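Local coordinates for protein FmtA (Staphylococcus aureus, PDB 5ZH8) that removes D-alanyl groups esterified to wall and lipoteichoic acids, an esterase built on the beta-lactamase fold that influences methicillin resistance, autolysis and cell wall structure, at residues 130-141 with 325-333; 336-344 with 350-358. All coordinates share one frame; numbering follows the deposited sequence.

Interaction 1 (130-141 with 325-333); sequences KFSTGLLLKQLE and YPDEYRYGF
Tyr-331 lies along helix 129-142 and spans two turns of it, a worked example of how a single aromatic side chain can fasten a beta turn to a helix. Its CB rests 3.8 Å from the CA of Gly-134, where the helix presents bare backbone. Because CG stands anti to the carbonyl carbon (chi1 -67°), the ring runs on toward the helix's C-terminal end. CD1 comes within 3.2 Å of the Gly-134 O, a carbonyl already engaged by Lys-138 N in the helix. Farther out, the ring edge at CE1 meets the CB of Leu-137 at 4.0 Å. The hydroxyl then donates to Glu-141: OH to OE2 is 2.6 Å, on the syn lone pair, with carboxylate and ring planes 25° apart. The Lys-138 side chain crosses that of Tyr-331 at about a right angle, bent so that NZ makes a weak hydrogen bond of 3.0 Å to the Tyr-331 OH. A second weak one, 3.3 Å from the same NZ, reaches the OH of Tyr-325, and a salt bridge to Glu-141 OE1 completes the cluster.

At the near end, Tyr-331 and Gly-332 form the corner of a type I' turn. The Tyr-331 O receives the CA-H of Phe-131 at 3.4 Å, while Gly-332 packs its CA on the Lys-130 backbone. Next to it the rings of Phe-131 and Phe-333 meet obliquely, centroids 5.1 Å apart. The far end of Lys-130 leads away, where NZ forms a salt bridge with Asp-213 and a hydrogen bond with Ser-127 OG. Helix 310-318 adds Leu-316 against Tyr-331. Lys-138, which is buried, and the partly exposed Glu-141 probably offset each other's charge, and the phenol between them is probably polarised by both.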
loop_
_atom_site.group_PDB
_atom_site.type_symbol
_atom_site.label_atom_id
_atom_site.label_comp_id
_atom_site.label_asym_id
_atom_site.label_seq_id
_atom_site.Cartn_x
_atom_site.Cartn_y
_atom_site.Cartn_z
ATOM N N LYS A 130 -11.428 15.325 -4.312
ATOM C CA LYS A 130 -11.573 15.787 -5.695
ATOM C C LYS A 130 -13.048 15.906 -6.135
ATOM O O LYS A 130 -13.373 16.735 -6.983
ATOM C CB LYS A 130 -10.821 14.862 -6.649
ATOM C CG LYS A 130 -9.311 14.918 -6.495
ATOM C CD LYS A 130 -8.619 14.121 -7.581
ATOM C CE LYS A 130 -7.110 14.227 -7.465
ATOM N NZ LYS A 130 -6.598 13.692 -6.177
ATOM N N PHE A 131 -13.919 15.079 -5.558
ATOM C CA PHE A 131 -15.361 15.153 -5.803
ATOM C C PHE A 131 -15.940 16.474 -5.298
ATOM O O PHE A 131 -16.738 17.105 -5.978
ATOM C CB PHE A 131 -16.067 13.953 -5.144
ATOM C CG PHE A 131 -17.569 13.949 -5.301
ATOM C CD1 PHE A 131 -18.165 14.159 -6.540
ATOM C CD2 PHE A 131 -18.391 13.704 -4.204
ATOM C CE1 PHE A 131 -19.544 14.145 -6.677
ATOM C CE2 PHE A 131 -19.770 13.690 -4.331
ATOM C CZ PHE A 131 -20.347 13.915 -5.572
ATOM N N SER A 132 -15.530 16.882 -4.104
ATOM C CA SER A 132 -15.895 18.188 -3.547
ATOM C C SER A 132 -15.488 19.322 -4.505
ATOM O O SER A 132 -16.302 20.201 -4.824
ATOM C CB SER A 132 -15.252 18.372 -2.162
ATOM O OG SER A 132 -15.178 19.736 -1.779
ATOM N N THR A 133 -14.237 19.274 -4.965
ATOM C CA THR A 133 -13.698 20.257 -5.905
ATOM C C THR A 133 -14.445 20.224 -7.255
ATOM O O THR A 133 -14.708 21.272 -7.853
ATOM C CB THR A 133 -12.184 20.024 -6.135
ATOM O OG1 THR A 133 -11.484 20.123 -4.890
ATOM C CG2 THR A 133 -11.603 21.046 -7.123
ATOM N N GLY A 134 -14.784 19.026 -7.727
ATOM C CA GLY A 134 -15.559 18.878 -8.953
ATOM C C GLY A 134 -16.947 19.486 -8.838
ATOM O O GLY A 134 -17.431 20.115 -9.775
ATOM N N LEU A 135 -17.590 19.301 -7.688
ATOM C CA LEU A 135 -18.915 19.875 -7.449
ATOM C C LEU A 135 -18.870 21.397 -7.481
ATOM O O LEU A 135 -19.761 22.034 -8.042
ATOM C CB LEU A 135 -19.483 19.398 -6.113
ATOM C CG LEU A 135 -19.984 17.950 -6.107
ATOM C CD1 LEU A 135 -20.120 17.428 -4.685
ATOM C CD2 LEU A 135 -21.309 17.827 -6.850
ATOM N N LEU A 136 -17.823 21.968 -6.880
ATOM C CA LEU A 136 -17.608 23.408 -6.888
ATOM C C LEU A 136 -17.386 23.919 -8.305
ATOM O O LEU A 136 -17.887 24.979 -8.664
ATOM C CB LEU A 136 -16.413 23.773 -5.998
ATOM C CG LEU A 136 -16.597 23.599 -4.484
ATOM C CD1 LEU A 136 -15.269 23.782 -3.765
ATOM C CD2 LEU A 136 -17.644 24.564 -3.938
ATOM N N LEU A 137 -16.633 23.161 -9.096
ATOM C CA LEU A 137 -16.424 23.462 -10.521
ATOM C C LEU A 137 -17.741 23.509 -11.278
ATOM O O LEU A 137 -18.036 24.486 -11.958
ATOM C CB LEU A 137 -15.521 22.418 -11.184
ATOM C CG LEU A 137 -14.019 22.708 -11.249
ATOM C CD1 LEU A 137 -13.324 21.555 -11.955
ATOM C CD2 LEU A 137 -13.711 24.020 -11.948
ATOM N N LYS A 138 -18.525 22.445 -11.159
ATOM C CA LYS A 138 -19.810 22.369 -11.841
ATOM C C LYS A 138 -20.712 23.525 -11.418
ATOM O O LYS A 138 -21.368 24.150 -12.258
ATOM C CB LYS A 138 -20.496 21.022 -11.581
ATOM C CG LYS A 138 -21.851 20.865 -12.270
ATOM C CD LYS A 138 -21.768 20.887 -13.798
ATOM C CE LYS A 138 -21.296 19.545 -14.346
ATOM N NZ LYS A 138 -20.720 19.670 -15.710
ATOM N N GLN A 139 -20.733 23.812 -10.119
ATOM C CA GLN A 139 -21.478 24.957 -9.610
ATOM C C GLN A 139 -21.054 26.257 -10.301
ATOM O O GLN A 139 -21.898 27.036 -10.740
ATOM C CB GLN A 139 -21.297 25.088 -8.105
ATOM C CG GLN A 139 -22.150 24.129 -7.292
ATOM C CD GLN A 139 -21.804 24.164 -5.813
ATOM O OE1 GLN A 139 -20.763 24.694 -5.423
ATOM N NE2 GLN A 139 -22.676 23.595 -4.984
ATOM N N LEU A 140 -19.748 26.470 -10.403
ATOM C CA LEU A 140 -19.202 27.657 -11.051
ATOM C C LEU A 140 -19.534 27.744 -12.539
ATOM O O LEU A 140 -19.682 28.839 -13.073
ATOM C CB LEU A 140 -17.681 27.727 -10.856
ATOM C CG LEU A 140 -17.239 28.082 -9.436
ATOM C CD1 LEU A 140 -15.730 28.020 -9.330
ATOM C CD2 LEU A 140 -17.754 29.458 -9.039
ATOM N N GLU A 141 -19.641 26.595 -13.201
ATOM C CA GLU A 141 -20.046 26.540 -14.608
ATOM C C GLU A 141 -21.478 27.026 -14.778
ATOM O O GLU A 141 -21.760 27.822 -15.674
ATOM C CB GLU A 141 -19.912 25.116 -15.158
ATOM C CG GLU A 141 -18.481 24.633 -15.288
ATOM C CD GLU A 141 -18.394 23.150 -15.564
ATOM O OE1 GLU A 141 -18.991 22.705 -16.559
ATOM O OE2 GLU A 141 -17.726 22.432 -14.796
ATOM N N TYR A 325 -18.775 13.575 -21.488
ATOM C CA TYR A 325 -18.243 12.707 -20.441
ATOM C C TYR A 325 -17.608 11.475 -21.091
ATOM O O TYR A 325 -18.210 10.402 -21.100
ATOM C CB TYR A 325 -19.364 12.286 -19.492
ATOM C CG TYR A 325 -19.965 13.436 -18.721
ATOM C CD1 TYR A 325 -19.335 13.941 -17.596
ATOM C CD2 TYR A 325 -21.162 14.021 -19.118
ATOM C CE1 TYR A 325 -19.878 14.999 -16.885
ATOM C CE2 TYR A 325 -21.720 15.075 -18.416
ATOM C CZ TYR A 325 -21.070 15.560 -17.296
ATOM O OH TYR A 325 -21.602 16.612 -16.578
ATOM N N PRO A 326 -16.394 11.630 -21.653
ATOM C CA PRO A 326 -15.754 10.554 -22.419
ATOM C C PRO A 326 -15.308 9.363 -21.583
ATOM O O PRO A 326 -15.318 8.237 -22.070
ATOM C CB PRO A 326 -14.535 11.243 -23.035
ATOM C CG PRO A 326 -14.218 12.344 -22.094
ATOM C CD PRO A 326 -15.544 12.833 -21.596
ATOM N N ASP A 327 -14.917 9.615 -20.342
ATOM C CA ASP A 327 -14.373 8.581 -19.474
ATOM C C ASP A 327 -15.344 8.288 -18.346
ATOM O O ASP A 327 -16.308 9.025 -18.134
ATOM C CB ASP A 327 -13.017 9.029 -18.901
ATOM C CG ASP A 327 -12.036 9.470 -19.988
ATOM O OD1 ASP A 327 -12.080 8.847 -21.068
ATOM O OD2 ASP A 327 -11.268 10.444 -19.798
ATOM N N GLU A 328 -15.090 7.198 -17.631
ATOM C CA GLU A 328 -15.853 6.868 -16.431
ATOM C C GLU A 328 -15.620 7.949 -15.390
ATOM O O GLU A 328 -16.542 8.343 -14.668
ATOM C CB GLU A 328 -15.429 5.506 -15.873
ATOM C CG GLU A 328 -15.784 4.335 -16.773
ATOM C CD GLU A 328 -15.434 2.986 -16.170
ATOM O OE1 GLU A 328 -14.579 2.929 -15.255
ATOM O OE2 GLU A 328 -16.015 1.974 -16.621
ATOM N N TYR A 329 -14.383 8.435 -15.335
ATOM C CA TYR A 329 -14.001 9.482 -14.396
ATOM C C TYR A 329 -14.536 10.848 -14.823
ATOM O O TYR A 329 -14.442 11.216 -15.984
ATOM C CB TYR A 329 -12.480 9.550 -14.277
ATOM C CG TYR A 329 -11.998 10.337 -13.088
ATOM C CD1 TYR A 329 -11.975 9.767 -11.834
ATOM C CD2 TYR A 329 -11.568 11.653 -13.215
ATOM C CE1 TYR A 329 -11.531 10.462 -10.736
ATOM C CE2 TYR A 329 -11.126 12.364 -12.113
ATOM C CZ TYR A 329 -11.111 11.757 -10.878
ATOM O OH TYR A 329 -10.669 12.430 -9.766
ATOM N N ARG A 330 -15.112 11.576 -13.874
ATOM C CA ARG A 330 -15.452 12.981 -14.069
ATOM C C ARG A 330 -15.620 13.665 -12.713
ATOM O O ARG A 330 -16.107 13.055 -11.751
ATOM C CB ARG A 330 -16.729 13.159 -14.912
ATOM C CG ARG A 330 -18.052 13.038 -14.144
ATOM C CD ARG A 330 -18.298 11.626 -13.611
ATOM N NE ARG A 330 -18.172 10.649 -14.683
ATOM C CZ ARG A 330 -19.065 10.473 -15.647
ATOM N NH1 ARG A 330 -20.187 11.184 -15.684
ATOM N NH2 ARG A 330 -18.837 9.571 -16.586
ATOM N N TYR A 331 -15.210 14.930 -12.645
ATOM C CA TYR A 331 -15.442 15.769 -11.466
ATOM C C TYR A 331 -15.118 15.063 -10.146
ATOM O O TYR A 331 -15.870 15.155 -9.179
ATOM C CB TYR A 331 -16.885 16.302 -11.480
ATOM C CG TYR A 331 -17.125 17.275 -12.607
ATOM C CD1 TYR A 331 -16.749 18.616 -12.485
ATOM C CD2 TYR A 331 -17.703 16.861 -13.813
ATOM C CE1 TYR A 331 -16.960 19.517 -13.517
ATOM C CE2 TYR A 331 -17.912 17.758 -14.850
ATOM C CZ TYR A 331 -17.536 19.082 -14.696
ATOM O OH TYR A 331 -17.738 19.978 -15.719
ATOM N N GLY A 332 -13.997 14.349 -10.129
ATOM C CA GLY A 332 -13.504 13.705 -8.915
ATOM C C GLY A 332 -14.035 12.323 -8.580
ATOM O O GLY A 332 -13.746 11.813 -7.505
ATOM N N PHE A 333 -14.801 11.702 -9.475
ATOM C CA PHE A 333 -15.373 10.373 -9.193
ATOM C C PHE A 333 -15.667 9.576 -10.459
ATOM O O PHE A 333 -15.596 10.099 -11.566
ATOM C CB PHE A 333 -16.641 10.519 -8.356
ATOM C CG PHE A 333 -17.839 10.968 -9.143
ATOM C CD1 PHE A 333 -18.060 12.324 -9.401
ATOM C CD2 PHE A 333 -18.742 10.038 -9.633
ATOM C CE1 PHE A 333 -19.159 12.733 -10.133
ATOM C CE2 PHE A 333 -19.844 10.443 -10.373
ATOM C CZ PHE A 333 -20.051 11.791 -10.620
#

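Interaction 2 (336-344 with 350-358); sequences KPTLNRLNG and VFTVYYNDK
The beta hairpin of strands 340-346 and 349-355, part of the large antiparallel sheet of the beta-lactamase fold, is held by regular backbone pairing, the axes of segments 340-344 and 350-355 lying at 177°. Asn-340 N gives a nearly straight bond of 2.8 Å to Tyr-355 O. Tyr-355 N returns one to Asn-340 O, and Leu-342 with Val-353 and Gly-344 with Phe-351 are likewise doubly joined, all more bent than the first. Tyr-355 lays its ring across the strand pair over Asn-340: with CG between the backbone N and carbonyl carbon (chi1 75°), one face receives Asn-340 CB, a CH-pi contact 3.5 Å from the centroid. ND2 donates to the Tyr-355 OH at 3.1 Å, while Leu-342 CD1 touches the ring edge at CE2 (3.8 Å).

On the sheet face carrying Arg-341, Asn-343, Thr-352 and Tyr-354, Thr-352 OG1 donates to Asn-343 OD1 at 2.7 Å, in the carbonyl plane. Arg-341 CD lies 3.9 Å from Tyr-354 CE1; Arg-341 NE forms a salt bridge and Tyr-354 OH a hydrogen bond with Glu-372 OE2 of helix 371-382. Asn-340 ND2 also serves Leu-317 O while OD1 accepts from Asn-390 ND2, which should fix the amide that supplies an N-H to the buried Tyr-355 hydroxyl.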
loop_
_atom_site.group_PDB
_atom_site.type_symbol
_atom_site.label_atom_id
_atom_site.label_comp_id
_atom_site.label_asym_id
_atom_site.label_seq_id
_atom_site.Cartn_x
_atom_site.Cartn_y
_atom_site.Cartn_z
ATOM N N LYS A 336 -19.369 4.074 -13.439
ATOM C CA LYS A 336 -19.028 2.791 -14.051
ATOM C C LYS A 336 -20.292 2.030 -14.481
ATOM O O LYS A 336 -21.405 2.471 -14.194
ATOM C CB LYS A 336 -18.190 1.963 -13.079
ATOM C CG LYS A 336 -16.949 2.681 -12.565
ATOM C CD LYS A 336 -16.148 1.798 -11.620
ATOM C CE LYS A 336 -14.654 2.030 -11.754
ATOM N NZ LYS A 336 -14.129 1.510 -13.050
ATOM N N PRO A 337 -20.127 0.897 -15.188
ATOM C CA PRO A 337 -21.289 0.151 -15.665
ATOM C C PRO A 337 -22.269 -0.320 -14.595
ATOM O O PRO A 337 -23.477 -0.189 -14.789
ATOM C CB PRO A 337 -20.660 -1.045 -16.371
ATOM C CG PRO A 337 -19.395 -0.498 -16.911
ATOM C CD PRO A 337 -18.893 0.411 -15.828
ATOM N N THR A 338 -21.766 -0.860 -13.487
ATOM C CA THR A 338 -22.642 -1.436 -12.461
ATOM C C THR A 338 -22.766 -0.569 -11.219
ATOM O O THR A 338 -23.529 -0.909 -10.309
ATOM C CB THR A 338 -22.132 -2.813 -12.007
ATOM O OG1 THR A 338 -20.854 -2.657 -11.380
ATOM C CG2 THR A 338 -21.999 -3.749 -13.175
ATOM N N LEU A 339 -22.023 0.541 -11.178
ATOM C CA LEU A 339 -21.873 1.326 -9.948
ATOM C C LEU A 339 -21.154 2.645 -10.184
ATOM O O LEU A 339 -20.494 2.820 -11.200
ATOM C CB LEU A 339 -21.094 0.513 -8.907
ATOM C CG LEU A 339 -19.707 -0.001 -9.338
ATOM C CD1 LEU A 339 -18.612 1.041 -9.116
ATOM C CD2 LEU A 339 -19.359 -1.290 -8.599
ATOM N N ASN A 340 -21.309 3.567 -9.237
ATOM C CA ASN A 340 -20.478 4.770 -9.162
ATOM C C ASN A 340 -19.494 4.584 -8.015
ATOM O O ASN A 340 -19.840 4.021 -6.975
ATOM C CB ASN A 340 -21.321 6.033 -8.928
ATOM C CG ASN A 340 -22.036 6.511 -10.182
ATOM O OD1 ASN A 340 -22.146 5.782 -11.172
ATOM N ND2 ASN A 340 -22.536 7.742 -10.140
ATOM N N ARG A 341 -18.276 5.078 -8.202
ATOM C CA ARG A 341 -17.197 4.820 -7.270
ATOM C C ARG A 341 -16.437 6.089 -6.887
ATOM O O ARG A 341 -16.128 6.917 -7.744
ATOM C CB ARG A 341 -16.241 3.799 -7.889
ATOM C CG ARG A 341 -14.917 3.630 -7.167
ATOM C CD ARG A 341 -14.081 2.564 -7.854
ATOM N NE ARG A 341 -12.878 2.223 -7.092
ATOM C CZ ARG A 341 -11.727 2.893 -7.151
ATOM N NH1 ARG A 341 -11.605 3.963 -7.931
ATOM N NH2 ARG A 341 -10.696 2.500 -6.427
ATOM N N LEU A 342 -16.156 6.225 -5.593
ATOM C CA LEU A 342 -15.161 7.177 -5.097
ATOM C C LEU A 342 -14.105 6.412 -4.304
ATOM O O LEU A 342 -14.396 5.373 -3.710
ATOM C CB LEU A 342 -15.781 8.248 -4.193
ATOM C CG LEU A 342 -16.642 9.311 -4.866
ATOM C CD1 LEU A 342 -18.047 8.803 -5.094
ATOM C CD2 LEU A 342 -16.695 10.580 -4.032
ATOM N N ASN A 343 -12.885 6.933 -4.308
ATOM C CA ASN A 343 -11.799 6.321 -3.572
ATOM C C ASN A 343 -10.649 7.306 -3.349
ATOM O O ASN A 343 -10.285 8.059 -4.247
ATOM C CB ASN A 343 -11.290 5.077 -4.306
ATOM C CG ASN A 343 -10.148 4.407 -3.574
ATOM O OD1 ASN A 343 -10.355 3.590 -2.678
ATOM N ND2 ASN A 343 -8.935 4.740 -3.968
ATOM N N GLY A 344 -10.085 7.279 -2.144
ATOM C CA GLY A 344 -8.887 8.047 -1.819
ATOM C C GLY A 344 -7.982 7.258 -0.894
ATOM O O GLY A 344 -8.440 6.694 0.097
ATOM N N VAL A 350 -7.756 4.599 3.837
ATOM C CA VAL A 350 -8.396 4.313 2.559
ATOM C C VAL A 350 -9.881 4.610 2.707
ATOM O O VAL A 350 -10.540 4.068 3.599
ATOM C CB VAL A 350 -8.228 2.847 2.118
ATOM C CG1 VAL A 350 -8.484 2.728 0.626
ATOM C CG2 VAL A 350 -6.840 2.324 2.449
ATOM N N PHE A 351 -10.397 5.466 1.828
ATOM C CA PHE A 351 -11.774 5.920 1.908
ATOM C C PHE A 351 -12.466 5.627 0.578
ATOM O O PHE A 351 -12.152 6.235 -0.444
ATOM C CB PHE A 351 -11.799 7.415 2.223
ATOM C CG PHE A 351 -13.104 7.895 2.771
ATOM C CD1 PHE A 351 -14.131 8.257 1.920
ATOM C CD2 PHE A 351 -13.302 7.980 4.141
ATOM C CE1 PHE A 351 -15.337 8.696 2.425
ATOM C CE2 PHE A 351 -14.508 8.420 4.654
ATOM C CZ PHE A 351 -15.530 8.774 3.793
ATOM N N THR A 352 -13.401 4.686 0.598
ATOM C CA THR A 352 -13.958 4.143 -0.630
ATOM C C THR A 352 -15.480 4.149 -0.573
ATOM O O THR A 352 -16.073 3.937 0.482
ATOM C CB THR A 352 -13.428 2.716 -0.888
ATOM O OG1 THR A 352 -11.994 2.698 -0.771
ATOM C CG2 THR A 352 -13.815 2.235 -2.274
ATOM N N VAL A 353 -16.099 4.419 -1.720
ATOM C CA VAL A 353 -17.548 4.541 -1.829
ATOM C C VAL A 353 -17.981 3.813 -3.084
ATOM O O VAL A 353 -17.488 4.103 -4.169
ATOM C CB VAL A 353 -18.015 6.012 -1.964
ATOM C CG1 VAL A 353 -19.532 6.097 -1.899
ATOM C CG2 VAL A 353 -17.390 6.898 -0.894
ATOM N N TYR A 354 -18.886 2.860 -2.929
ATOM C CA TYR A 354 -19.569 2.231 -4.054
ATOM C C TYR A 354 -21.028 2.588 -3.898
ATOM O O TYR A 354 -21.566 2.474 -2.794
ATOM C CB TYR A 354 -19.443 0.715 -3.988
ATOM C CG TYR A 354 -18.227 0.105 -4.647
ATOM C CD1 TYR A 354 -17.039 0.808 -4.807
ATOM C CD2 TYR A 354 -18.268 -1.217 -5.070
ATOM C CE1 TYR A 354 -15.944 0.210 -5.400
ATOM C CE2 TYR A 354 -17.182 -1.821 -5.651
ATOM C CZ TYR A 354 -16.027 -1.111 -5.817
ATOM O OH TYR A 354 -14.970 -1.755 -6.409
ATOM N N TYR A 355 -21.675 3.030 -4.976
ATOM C CA TYR A 355 -23.101 3.306 -4.888
ATOM C C TYR A 355 -23.858 3.195 -6.188
ATOM O O TYR A 355 -23.272 3.172 -7.273
ATOM C CB TYR A 355 -23.356 4.676 -4.248
ATOM C CG TYR A 355 -23.089 5.884 -5.113
ATOM C CD1 TYR A 355 -24.075 6.396 -5.947
ATOM C CD2 TYR A 355 -21.870 6.546 -5.060
ATOM C CE1 TYR A 355 -23.841 7.514 -6.720
ATOM C CE2 TYR A 355 -21.632 7.673 -5.833
ATOM C CZ TYR A 355 -22.621 8.149 -6.658
ATOM O OH TYR A 355 -22.396 9.259 -7.434
ATOM N N ASN A 356 -25.176 3.094 -6.037
ATOM C CA ASN A 356 -26.122 3.154 -7.142
ATOM C C ASN A 356 -27.399 3.861 -6.649
ATOM O O ASN A 356 -27.336 4.624 -5.681
ATOM C CB ASN A 356 -26.375 1.751 -7.735
ATOM C CG ASN A 356 -26.998 0.783 -6.753
ATOM O OD1 ASN A 356 -27.631 1.175 -5.780
ATOM N ND2 ASN A 356 -26.841 -0.500 -7.026
ATOM N N ASP A 357 -28.542 3.630 -7.290
ATOM C CA ASP A 357 -29.769 4.325 -6.895
ATOM C C ASP A 357 -30.442 3.733 -5.651
ATOM O O ASP A 357 -31.346 4.353 -5.098
ATOM C CB ASP A 357 -30.755 4.386 -8.061
ATOM C CG ASP A 357 -30.328 5.367 -9.151
ATOM O OD1 ASP A 357 -29.256 6.002 -9.031
ATOM O OD2 ASP A 357 -31.069 5.495 -10.146
ATOM N N LYS A 358 -30.009 2.551 -5.210
ATOM C CA LYS A 358 -30.558 1.933 -3.999
ATOM C C LYS A 358 -29.596 2.039 -2.811
ATOM O O LYS A 358 -29.986 2.478 -1.731
ATOM C CB LYS A 358 -30.907 0.465 -4.246
ATOM C CG LYS A 358 -31.791 -0.132 -3.160
ATOM C CD LYS A 358 -32.083 -1.599 -3.408
ATOM C CE LYS A 358 -32.907 -2.217 -2.287
ATOM N NZ LYS A 358 -32.975 -3.704 -2.405
#

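Interactions 1 and 2 follow each other along the chain, their centres about 15 Å apart, and meet on the same sheet. Phe-333 ends the turn of interaction 1 and opens strand 333-335, the neighbour of strand 340-346. Phe-131 of the helix reaches the hairpin directly, its CD2 3.6 Å from Leu-342 CD2. Away from this, in the loops, a salt bridge of 2.7 Å joins Glu-328 OE1 to Lys-336 NZ. The helix thus meets the hairpin through an aromatic-aliphatic contact, and segment 325-333 meets segment 336-344 through the salt bridge and further packing. Lys-130, with Ser-127 three residues before it, shows the Ser-x-x-Lys spacing of serine beta-lactamases and penicillin-binding proteins, consistent with the helix bordering the active site.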